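Local coordinates for extracellular ligand-binding receptor (Desulfitobacterium hafniense, PDB 4Q6B), which binds leucine and probably delivers it, as the extracellular substrate-binding protein of an ABC transporter, for uptake of amino acids, at residues L30-Q35 with A288-V293. Numbering follows the deposited sequence.
Sequences LELAVQ and AGYDAV
Ala-33 sits between Tyr-290 and Val-293 where helices 26-39 and 284-301 pack side by side in the N-terminal alpha/beta lobe of this periplasmic-binding-protein fold, against its parallel sheet. The two helices run in roughly the same direction, crossing at -31° with their axes 7.9 Å apart, a spacing that suits small residues. The tight part lies at Ala-33: its CB points at the partner helix and meets Val-293 CG1 at 3.5 Å, closer than usual for two carbons. A methyl is side chain enough here, because the Tyr-290 ring also lies beside it, obliquely, with CD2 3.5 Å from the same Ala-33 CB and CE2 equally close to Ala-33 CA, which leaves little room between ring and valine. Tyr-290 reaches this place with CG anti to its backbone N (chi1 -177°), which carries the ring toward helix 26-39.

On the sheet side, Leu-30 starts away from helix 284-301 but swings CD2 back to within 3.6 Å of Gly-289 O. Having no side chain, Gly-289 leaves room for that methyl, while Leu-50 and Ile-79 from the strands beneath pack on Leu-30 too. Contacts slacken toward the opposite side of the interface, where partly exposed Leu-32 lays CD2 4.0 Å from Tyr-290 CE2 and shares its bulk with Phe-270 and Phe-274 of helix 265-278. Back on the sheet side, partly exposed Val-34, which also packs on Leu-50, touches more lightly, its CG2 4.0 Å from Val-293 CG1, the same methyl that presses on Ala-33 CB.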
# COMPACT_ATOMS: atom_id res chain seq x y z
N LEU A 30 -14.33 -3.94 1.11
CA LEU A 30 -14.95 -4.15 -0.20
C LEU A 30 -16.45 -4.30 -0.05
O LEU A 30 -17.23 -3.68 -0.81
CB LEU A 30 -14.43 -5.42 -0.91
CG LEU A 30 -12.93 -5.54 -1.16
CD1 LEU A 30 -12.61 -6.94 -1.65
CD2 LEU A 30 -12.50 -4.50 -2.24
N GLU A 31 -16.90 -5.13 0.90
CA GLU A 31 -18.33 -5.42 1.03
C GLU A 31 -19.13 -4.18 1.46
O GLU A 31 -20.21 -3.92 0.94
CB GLU A 31 -18.55 -6.61 1.99
CG GLU A 31 -20.01 -6.94 2.32
CD GLU A 31 -20.17 -8.00 3.42
OE1 GLU A 31 -20.00 -7.68 4.63
OE2 GLU A 31 -20.48 -9.15 3.06
N LEU A 32 -18.57 -3.40 2.37
CA LEU A 32 -19.20 -2.13 2.75
C LEU A 32 -19.37 -1.19 1.54
O LEU A 32 -20.38 -0.51 1.44
CB LEU A 32 -18.38 -1.45 3.85
CG LEU A 32 -19.08 -0.32 4.59
CD1 LEU A 32 -20.24 -0.76 5.50
CD2 LEU A 32 -18.09 0.50 5.43
N ALA A 33 -18.38 -1.13 0.65
CA ALA A 33 -18.51 -0.23 -0.53
C ALA A 33 -19.55 -0.70 -1.53
O ALA A 33 -20.29 0.09 -2.08
CB ALA A 33 -17.17 -0.10 -1.21
N VAL A 34 -19.55 -2.01 -1.78
CA VAL A 34 -20.53 -2.56 -2.69
C VAL A 34 -21.94 -2.31 -2.15
O VAL A 34 -22.87 -1.97 -2.92
CB VAL A 34 -20.29 -4.06 -2.83
CG1 VAL A 34 -21.45 -4.68 -3.60
CG2 VAL A 34 -18.98 -4.29 -3.56
N GLN A 35 -22.13 -2.44 -0.83
CA GLN A 35 -23.44 -2.23 -0.21
C GLN A 35 -23.86 -0.77 -0.39
O GLN A 35 -25.02 -0.45 -0.68
CB GLN A 35 -23.44 -2.50 1.31
CG GLN A 35 -23.09 -3.91 1.79
CD GLN A 35 -24.20 -4.94 1.59
OE1 GLN A 35 -24.02 -6.13 1.92
NE2 GLN A 35 -25.36 -4.51 1.07
N ALA A 288 -8.45 1.20 1.65
CA ALA A 288 -8.00 1.15 0.25
C ALA A 288 -8.95 0.32 -0.62
O ALA A 288 -9.27 0.71 -1.75
CB ALA A 288 -6.57 0.59 0.20
N GLY A 289 -9.42 -0.81 -0.10
CA GLY A 289 -10.44 -1.60 -0.80
C GLY A 289 -11.74 -0.84 -1.02
O GLY A 289 -12.35 -0.89 -2.10
N TYR A 290 -12.20 -0.13 0.02
CA TYR A 290 -13.41 0.65 -0.06
C TYR A 290 -13.25 1.74 -1.14
O TYR A 290 -14.10 1.88 -2.05
CB TYR A 290 -13.75 1.22 1.34
CG TYR A 290 -15.04 2.02 1.38
CD1 TYR A 290 -15.08 3.37 1.03
CD2 TYR A 290 -16.22 1.42 1.79
CE1 TYR A 290 -16.27 4.11 1.11
CE2 TYR A 290 -17.42 2.12 1.84
CZ TYR A 290 -17.44 3.47 1.49
OH TYR A 290 -18.64 4.16 1.56
N ASP A 291 -12.16 2.50 -1.07
CA ASP A 291 -11.98 3.55 -2.07
C ASP A 291 -11.85 2.95 -3.48
O ASP A 291 -12.34 3.59 -4.47
CB ASP A 291 -10.76 4.44 -1.78
CG ASP A 291 -11.08 5.60 -0.83
OD1 ASP A 291 -12.25 5.80 -0.41
OD2 ASP A 291 -10.12 6.32 -0.49
N ALA A 292 -11.30 1.75 -3.61
CA ALA A 292 -11.12 1.21 -4.96
C ALA A 292 -12.48 0.89 -5.57
O ALA A 292 -12.69 1.10 -6.74
CB ALA A 292 -10.27 -0.08 -4.92
N VAL A 293 -13.37 0.29 -4.79
CA VAL A 293 -14.71 -0.04 -5.26
C VAL A 293 -15.47 1.24 -5.58
O VAL A 293 -16.10 1.33 -6.64
CB VAL A 293 -15.50 -0.88 -4.21
CG1 VAL A 293 -17.01 -0.97 -4.59
CG2 VAL A 293 -14.92 -2.27 -4.07